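Local coordinates for BH2358 protein (Bacillus halodurans C-125, PDB 2RBD) that is of unknown biochemical function but is a putative spore coat protein of the DUF3231 family, built mainly of long helices, at the interface of chains A and B and the interface of chains A and C. Sequence-based numbering; all coordinates share one arbitrary frame. Chains: chain A/B/C, BH2358 protein.

Contacts 1 and 3 belong to one interface, that of chains A and B, and their C-alpha centres lie about 11 Å apart. Contact 2 joins chain A to chain C, its C-alpha centre about 39 Å from that of contact 1 and about 48 Å from that of contact 3. Helix 16-42 relates the two interfaces: its first residue, A:Tyr16, serves contact 2, and A:Ser38, A:Phe39 and A:His42 near its other end serve contact 1. The 3-10 helix 94-96 of contact 3 lies shortly before A:Phe98 of contact 1. Chain A thus meets different partners at separate places, consistent with the deposited assembly of four copies.

Contact 1: the interface of chains A and B. Residues chain A 38-39, 42, 98; chain B 38-39, 42, 98.
A:Phe98 and B:Phe98 meet across the two-fold of the A-B interface as an edge-to-face pair. Their ring planes stand at 83° and their centroids are 5.4 Å apart. On A:Phe98, CB leads to a ring whose CG lies beside the backbone N and anti to the carbonyl carbon (chi1 -68°), and this turn sends the ring toward chain B. CD2 faces CE2 of B:Phe98. The next rim atom, CE2 of A:Phe98, comes to 3.4 Å from CE2 of B:Phe98 and touches the hydroxyl OG of B:Ser38. At the tip, CZ of A:Phe98 lies 3.4 Å from OG of B:Ser38 and is close to its CB. The same CZ is 3.9 Å from CE1 of B:Phe39, whose side chain crosses at about a right angle. On the CE1 side, the A:Phe98 ring meets CB of B:Ser38. Within chain A, CE1 of A:Phe39 lies over one face of the A:Phe98 ring, toward its rim. The backbone N of A:Phe98 donates to ND1 of A:His42 at 3.0 Å. That bond is nearly straight, 175° at H, although the N sits tilted from the imidazole plane. It ties the loop to helix 16-42 and is likely to steady the backbone from which the ring projects. The twin contacts of B:Phe98 repeat this. The patch adds a small cluster of phenylalanines and serines to the A-B contact, which may stabilise a dimer if this pairing persists in solution.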
ATOM      1  N   SER A  38       1.522 -12.244 -24.566  1.00 11.32           N
ATOM      2  CA  SER A  38       0.767 -13.505 -24.621  1.00 12.13           C
ATOM      3  C   SER A  38      -0.727 -13.206 -24.707  1.00 12.39           C
ATOM      4  O   SER A  38      -1.415 -13.736 -25.576  1.00 12.71           O
ATOM      5  CB  SER A  38       1.052 -14.375 -23.417  1.00 14.63           C
ATOM      6  OG  SER A  38       0.369 -15.607 -23.548  1.00 18.01           O
ATOM      7  N   PHE A  39      -1.222 -12.265 -23.889  1.00 13.74           N
ATOM      8  CA  PHE A  39      -2.636 -11.882 -23.957  1.00 12.55           C
ATOM      9  C   PHE A  39      -3.081 -11.411 -25.341  1.00 15.10           C
ATOM     10  O   PHE A  39      -4.193 -11.688 -25.728  1.00 15.19           O
ATOM     11  CB  PHE A  39      -2.950 -10.801 -22.946  1.00 14.34           C
ATOM     12  CG  PHE A  39      -3.023 -11.266 -21.504  1.00 11.87           C
ATOM     13  CD1 PHE A  39      -3.224 -12.590 -21.137  1.00 16.30           C
ATOM     14  CD2 PHE A  39      -2.968 -10.318 -20.511  1.00 16.45           C
ATOM     15  CE1 PHE A  39      -3.319 -12.951 -19.783  1.00 16.62           C
ATOM     16  CE2 PHE A  39      -3.050 -10.662 -19.168  1.00 18.54           C
ATOM     17  CZ  PHE A  39      -3.212 -11.983 -18.816  1.00 19.13           C
ATOM     18  N   HIS A  42      -4.294 -14.345 -27.065  1.00 12.99           N
ATOM     19  CA  HIS A  42      -5.492 -14.928 -26.463  1.00 12.97           C
ATOM     20  C   HIS A  42      -6.734 -14.092 -26.686  1.00 17.32           C
ATOM     21  O   HIS A  42      -7.801 -14.535 -26.387  1.00 16.67           O
ATOM     22  CB  HIS A  42      -5.336 -15.052 -24.930  1.00 13.13           C
ATOM     23  CG  HIS A  42      -4.434 -16.152 -24.486  1.00 14.07           C
ATOM     24  ND1 HIS A  42      -4.891 -17.303 -23.906  1.00 11.50           N
ATOM     25  CD2 HIS A  42      -3.090 -16.271 -24.520  1.00 11.13           C
ATOM     26  CE1 HIS A  42      -3.870 -18.085 -23.589  1.00 14.51           C
ATOM     27  NE2 HIS A  42      -2.756 -17.480 -23.952  1.00 12.59           N
ATOM     28  N   PHE A  98      -7.163 -17.641 -22.009  1.00 13.82           N
ATOM     29  CA  PHE A  98      -7.670 -16.541 -21.239  1.00 13.84           C
ATOM     30  C   PHE A  98      -8.665 -15.797 -22.088  1.00 16.70           C
ATOM     31  O   PHE A  98      -8.427 -15.504 -23.248  1.00 17.51           O
ATOM     32  CB  PHE A  98      -6.540 -15.606 -20.787  1.00 16.69           C
ATOM     33  CG  PHE A  98      -5.621 -16.252 -19.765  1.00 18.92           C
ATOM     34  CD1 PHE A  98      -5.916 -16.225 -18.441  1.00 28.12           C
ATOM     35  CD2 PHE A  98      -4.505 -16.926 -20.172  1.00 21.73           C
ATOM     36  CE1 PHE A  98      -5.054 -16.871 -17.513  1.00 24.56           C
ATOM     37  CE2 PHE A  98      -3.680 -17.574 -19.249  1.00 25.56           C
ATOM     38  CZ  PHE A  98      -3.983 -17.548 -17.944  1.00 20.96           C
TER
ATOM     39  N   SER B  38      -5.909 -22.072 -15.285  1.00 11.32           N
ATOM     40  CA  SER B  38      -5.308 -22.012 -16.626  1.00 12.13           C
ATOM     41  C   SER B  38      -3.813 -22.305 -16.532  1.00 12.39           C
ATOM     42  O   SER B  38      -3.301 -23.151 -17.261  1.00 12.71           O
ATOM     43  CB  SER B  38      -5.532 -20.665 -17.276  1.00 14.63           C
ATOM     44  OG  SER B  38      -5.008 -20.677 -18.590  1.00 18.01           O
ATOM     45  N   PHE B  39      -3.121 -21.701 -15.555  1.00 13.74           N
ATOM     46  CA  PHE B  39      -1.693 -21.979 -15.366  1.00 12.55           C
ATOM     47  C   PHE B  39      -1.378 -23.459 -15.154  1.00 15.10           C
ATOM     48  O   PHE B  39      -0.359 -23.916 -15.620  1.00 15.19           O
ATOM     49  CB  PHE B  39      -1.140 -21.187 -14.202  1.00 14.34           C
ATOM     50  CG  PHE B  39      -0.937 -19.707 -14.465  1.00 11.87           C
ATOM     51  CD1 PHE B  39      -0.836 -19.164 -15.739  1.00 16.30           C
ATOM     52  CD2 PHE B  39      -0.764 -18.873 -13.388  1.00 16.45           C
ATOM     53  CE1 PHE B  39      -0.612 -17.788 -15.915  1.00 16.62           C
ATOM     54  CE2 PHE B  39      -0.552 -17.509 -13.547  1.00 18.54           C
ATOM     55  CZ  PHE B  39      -0.491 -16.977 -14.816  1.00 19.13           C
ATOM     56  N   HIS B  42      -0.715 -24.830 -18.430  1.00 12.99           N
ATOM     57  CA  HIS B  42       0.479 -24.279 -19.068  1.00 12.97           C
ATOM     58  C   HIS B  42       1.767 -24.761 -18.435  1.00 17.32           C
ATOM     59  O   HIS B  42       2.808 -24.514 -18.962  1.00 16.67           O
ATOM     60  CB  HIS B  42       0.504 -22.737 -18.956  1.00 13.13           C
ATOM     61  CG  HIS B  42      -0.449 -22.034 -19.860  1.00 14.07           C
ATOM     62  ND1 HIS B  42      -0.049 -21.336 -20.966  1.00 11.50           N
ATOM     63  CD2 HIS B  42      -1.791 -21.903 -19.813  1.00 11.13           C
ATOM     64  CE1 HIS B  42      -1.100 -20.794 -21.561  1.00 14.51           C
ATOM     65  NE2 HIS B  42      -2.180 -21.124 -20.878  1.00 12.59           N
ATOM     66  N   PHE B  98       2.393 -19.667 -21.317  1.00 13.82           N
ATOM     67  CA  PHE B  98       3.108 -19.135 -20.192  1.00 13.84           C
ATOM     68  C   PHE B  98       4.064 -20.191 -19.706  1.00 16.70           C
ATOM     69  O   PHE B  98       3.715 -21.350 -19.551  1.00 17.51           O
ATOM     70  CB  PHE B  98       2.152 -18.714 -19.068  1.00 16.69           C
ATOM     71  CG  PHE B  98       1.305 -17.511 -19.444  1.00 18.92           C
ATOM     72  CD1 PHE B  98       1.764 -16.247 -19.268  1.00 28.12           C
ATOM     73  CD2 PHE B  98       0.079 -17.686 -20.023  1.00 21.73           C
ATOM     74  CE1 PHE B  98       0.961 -15.142 -19.664  1.00 24.56           C
ATOM     75  CE2 PHE B  98      -0.688 -16.590 -20.426  1.00 25.56           C
ATOM     76  CZ  PHE B  98      -0.223 -15.345 -20.255  1.00 20.96           C
TER

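Contact 2: the interface of chains A and C. Residues chain A 14-16, 126; chain C 161-164.
The backbone O of A:Leu14 accepts a hydrogen bond from the backbone N of C:His164 at 2.8 Å. The donor lies in the carbonyl plane. A second main-chain bond runs the other way, from N of A:Tyr16 to O of C:Pro162, at 2.9 Å and 167° at H. Together they frame an antiparallel beta bridge between A:His15 and C:Leu163. The A:Tyr16 donor is a backbone N-H at the start of helix 16-42. CB of C:Pro162 sits over the centre of the A:Tyr16 ring, 4.0 Å from the centroid, in a CH-pi contact, and the two side chains cross at about a right angle. N of C:His164 lies at the edge of the same ring, in its plane. CB of A:His15 lies 3.7 Å from CG of C:Pro161. With CG of A:His15 between its backbone N and carbonyl carbon (chi1 70°), the CG and CD2 side of the imidazole comes beside the same proline atom. CB of A:His15 also meets CD2 of C:Leu163 at 3.8 Å. The end methyl CD1 of A:Ile126 points at the proline ring, 3.7 Å from CD of C:Pro161. The backbone bonds set the register, while the prolines and C:Leu163 add apolar packing. The two-fold twin repeats the contact. Although the structure alone does not show whether the pairing exists in solution, in the deposited assembly the site holds segment 161-164 of chain C against chain A.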
ATOM      1  N   LEU A  14      21.988   7.946  -6.084  1.00 18.45           N
ATOM      2  CA  LEU A  14      20.725   7.307  -5.694  1.00 17.98           C
ATOM      3  C   LEU A  14      20.870   6.645  -4.332  1.00 17.13           C
ATOM      4  O   LEU A  14      21.930   6.136  -3.974  1.00 16.96           O
ATOM      5  CB  LEU A  14      20.303   6.247  -6.721  1.00 16.87           C
ATOM      6  CG  LEU A  14      20.029   6.730  -8.163  1.00 17.65           C
ATOM      7  CD1 LEU A  14      20.072   5.585  -9.151  1.00 18.26           C
ATOM      8  CD2 LEU A  14      18.699   7.532  -8.216  1.00 17.52           C
ATOM      9  N   HIS A  15      19.795   6.643  -3.563  1.00 15.53           N
ATOM     10  CA  HIS A  15      19.776   5.828  -2.354  1.00 14.17           C
ATOM     11  C   HIS A  15      19.296   4.410  -2.623  1.00 12.20           C
ATOM     12  O   HIS A  15      18.837   4.097  -3.706  1.00 13.05           O
ATOM     13  CB  HIS A  15      19.055   6.520  -1.189  1.00 14.98           C
ATOM     14  CG  HIS A  15      17.571   6.668  -1.300  1.00 14.12           C
ATOM     15  ND1 HIS A  15      16.690   5.608  -1.171  1.00 14.90           N
ATOM     16  CD2 HIS A  15      16.811   7.790  -1.375  1.00 15.34           C
ATOM     17  CE1 HIS A  15      15.453   6.074  -1.202  1.00 15.24           C
ATOM     18  NE2 HIS A  15      15.496   7.392  -1.314  1.00 15.86           N
ATOM     19  N   TYR A  16      19.532   3.526  -1.675  1.00 12.79           N
ATOM     20  CA  TYR A  16      19.214   2.103  -1.837  1.00 13.55           C
ATOM     21  C   TYR A  16      17.772   1.832  -2.202  1.00 13.26           C
ATOM     22  O   TYR A  16      17.488   0.945  -3.007  1.00 12.21           O
ATOM     23  CB  TYR A  16      19.527   1.361  -0.553  1.00 12.68           C
ATOM     24  CG  TYR A  16      20.923   0.781  -0.395  1.00 12.16           C
ATOM     25  CD1 TYR A  16      22.034   1.396  -0.917  1.00 15.53           C
ATOM     26  CD2 TYR A  16      21.085  -0.362   0.303  1.00 14.27           C
ATOM     27  CE1 TYR A  16      23.303   0.840  -0.747  1.00 18.91           C
ATOM     28  CE2 TYR A  16      22.322  -0.923   0.473  1.00 20.35           C
ATOM     29  CZ  TYR A  16      23.430  -0.308  -0.047  1.00 19.57           C
ATOM     30  OH  TYR A  16      24.681  -0.910   0.152  1.00 21.79           O
ATOM     31  N   ILE A 126      14.416  11.020  -2.920  1.00 15.86           N
ATOM     32  CA  ILE A 126      15.184  12.191  -2.487  1.00 15.54           C
ATOM     33  C   ILE A 126      15.789  12.871  -3.687  1.00 17.63           C
ATOM     34  O   ILE A 126      15.814  14.094  -3.753  1.00 19.25           O
ATOM     35  CB  ILE A 126      16.266  11.787  -1.482  1.00 14.37           C
ATOM     36  CG1 ILE A 126      15.623  11.242  -0.213  1.00 17.25           C
ATOM     37  CG2 ILE A 126      17.169  12.994  -1.160  1.00 20.28           C
ATOM     38  CD1 ILE A 126      16.611  10.826   0.889  1.00 21.01           C
TER
ATOM     39  N   PRO C 161      19.657   8.143   3.970  1.00 23.61           N
ATOM     40  CA  PRO C 161      19.599   6.701   4.010  1.00 23.61           C
ATOM     41  C   PRO C 161      20.817   6.092   3.357  1.00 20.56           C
ATOM     42  O   PRO C 161      21.634   6.811   2.823  1.00 21.03           O
ATOM     43  CB  PRO C 161      18.335   6.390   3.235  1.00 25.91           C
ATOM     44  CG  PRO C 161      18.228   7.475   2.295  1.00 28.20           C
ATOM     45  CD  PRO C 161      18.781   8.680   2.924  1.00 27.66           C
ATOM     46  N   PRO C 162      20.960   4.773   3.441  1.00 18.12           N
ATOM     47  CA  PRO C 162      22.072   4.130   2.734  1.00 16.52           C
ATOM     48  C   PRO C 162      22.095   4.493   1.258  1.00 17.54           C
ATOM     49  O   PRO C 162      21.063   4.510   0.592  1.00 16.89           O
ATOM     50  CB  PRO C 162      21.817   2.643   2.922  1.00 19.31           C
ATOM     51  CG  PRO C 162      20.906   2.537   4.035  1.00 23.04           C
ATOM     52  CD  PRO C 162      20.164   3.809   4.191  1.00 17.32           C
ATOM     53  N   LEU C 163      23.277   4.881   0.789  1.00 19.05           N
ATOM     54  CA  LEU C 163      23.453   5.402  -0.566  1.00 18.69           C
ATOM     55  C   LEU C 163      24.127   4.386  -1.467  1.00 17.90           C
ATOM     56  O   LEU C 163      25.052   3.694  -1.070  1.00 19.68           O
ATOM     57  CB  LEU C 163      24.329   6.654  -0.578  1.00 19.04           C
ATOM     58  CG  LEU C 163      23.763   7.856   0.165  1.00 23.38           C
ATOM     59  CD1 LEU C 163      24.744   9.038   0.017  1.00 26.00           C
ATOM     60  CD2 LEU C 163      22.382   8.222  -0.317  1.00 21.45           C
ATOM     61  N   HIS C 164      23.673   4.326  -2.694  1.00 17.92           N
ATOM     62  CA  HIS C 164      24.302   3.484  -3.678  1.00 19.29           C
ATOM     63  C   HIS C 164      25.632   4.119  -4.087  1.00 22.73           C
ATOM     64  O   HIS C 164      25.721   5.327  -4.177  1.00 26.08           O
ATOM     65  CB  HIS C 164      23.386   3.398  -4.886  1.00 18.61           C
ATOM     66  CG  HIS C 164      23.969   2.701  -6.062  1.00 15.63           C
ATOM     67  ND1 HIS C 164      24.301   1.366  -6.043  1.00 17.81           N
ATOM     68  CD2 HIS C 164      24.237   3.146  -7.319  1.00 17.94           C
ATOM     69  CE1 HIS C 164      24.765   1.017  -7.230  1.00 20.09           C
ATOM     70  NE2 HIS C 164      24.744   2.079  -8.019  1.00 18.59           N
TER

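Contact 3: the interface of chains A and B. Residues chain A 94-95; chain B 84-85.
This is a small loop-to-helix patch within the two-fold symmetric A-B interface. It adds a small further contact that may help hold the two copies together in the deposited assembly. The short 3-10 helix 94-96 of chain A meets the loop residues B:Arg84 and B:Pro85. Much of the touching surface is backbone on the chain A side. B:Pro85 lies against A:Gly95, with its ring atom CD 4.0 Å from CA of A:Gly95. The backbone O of B:Pro85 is also near CA of A:Gly95, at 3.3 Å. CG of B:Pro85 meets the methyl CG1 of A:Val94 at 4.0 Å, and the two side chains cross. CG1 of A:Val94 is anti to its own backbone N (chi1 169°), and this brings that methyl to the proline ring. The B:Arg84 chain is extended from CG to NE, then turns by about a right angle about the CD-NE bond (chi4 -95°). This sets the guanidinium so that the carbonyl carbon of A:Gly95 lies at its edge, in its plane. NH1 of B:Arg84 donates a weak hydrogen bond to O of A:Gly95 at 3.1 Å, bent to 144° at H. With a leucine in place of B:Arg84, the carbonyl of A:Gly95 would probably lose this weak N-H partner from chain B, leaving the proline packing to carry the patch. CD of B:Arg84 also passes 3.6 Å from O of A:Gly95.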
ATOM      1  N   VAL A  94      -9.006 -24.809 -25.049  1.00 16.00           N
ATOM      2  CA  VAL A  94      -9.941 -24.023 -24.272  0.60 18.53           C
ATOM      3  C   VAL A  94      -9.495 -23.857 -22.816  1.00 16.89           C
ATOM      4  O   VAL A  94      -9.558 -22.787 -22.244  1.00 17.45           O
ATOM      5  CB  VAL A  94     -11.343 -24.666 -24.329  0.60 21.80           C
ATOM      6  CG1 VAL A  94     -12.270 -24.033 -23.313  0.60 21.77           C
ATOM      7  CG2 VAL A  94     -11.903 -24.536 -25.747  0.60 22.10           C
ATOM      8  N   GLY A  95      -9.010 -24.941 -22.234  1.00 18.93           N
ATOM      9  CA  GLY A  95      -8.558 -24.922 -20.834  1.00 18.99           C
ATOM     10  C   GLY A  95      -7.313 -24.071 -20.572  1.00 18.31           C
ATOM     11  O   GLY A  95      -7.049 -23.719 -19.434  1.00 17.52           O
TER
ATOM     12  N   ARG B  84     -12.283 -25.191 -15.460  1.00 17.97           N
ATOM     13  CA  ARG B  84     -11.718 -25.258 -16.806  1.00 17.44           C
ATOM     14  C   ARG B  84     -11.459 -26.695 -17.192  1.00 16.09           C
ATOM     15  O   ARG B  84     -11.086 -27.522 -16.368  1.00 15.78           O
ATOM     16  CB  ARG B  84     -10.349 -24.532 -16.865  1.00 16.85           C
ATOM     17  CG  ARG B  84     -10.456 -23.045 -16.782  1.00 20.11           C
ATOM     18  CD  ARG B  84      -9.090 -22.430 -16.727  1.00 17.63           C
ATOM     19  NE  ARG B  84      -9.258 -21.007 -16.929  1.00 19.90           N
ATOM     20  CZ  ARG B  84      -9.146 -20.419 -18.096  1.00 20.98           C
ATOM     21  NH1 ARG B  84      -8.761 -21.141 -19.147  1.00 18.92           N
ATOM     22  NH2 ARG B  84      -9.374 -19.136 -18.202  1.00 25.75           N
ATOM     23  N   PRO B  85     -11.568 -27.006 -18.478  1.00 16.48           N
ATOM     24  CA  PRO B  85     -11.117 -28.315 -18.916  1.00 17.78           C
ATOM     25  C   PRO B  85      -9.608 -28.503 -18.881  1.00 18.74           C
ATOM     26  O   PRO B  85      -8.835 -27.533 -18.873  1.00 16.29           O
ATOM     27  CB  PRO B  85     -11.657 -28.415 -20.355  1.00 18.67           C
ATOM     28  CG  PRO B  85     -11.992 -27.098 -20.767  1.00 18.46           C
ATOM     29  CD  PRO B  85     -12.092 -26.191 -19.581  1.00 17.30           C
TER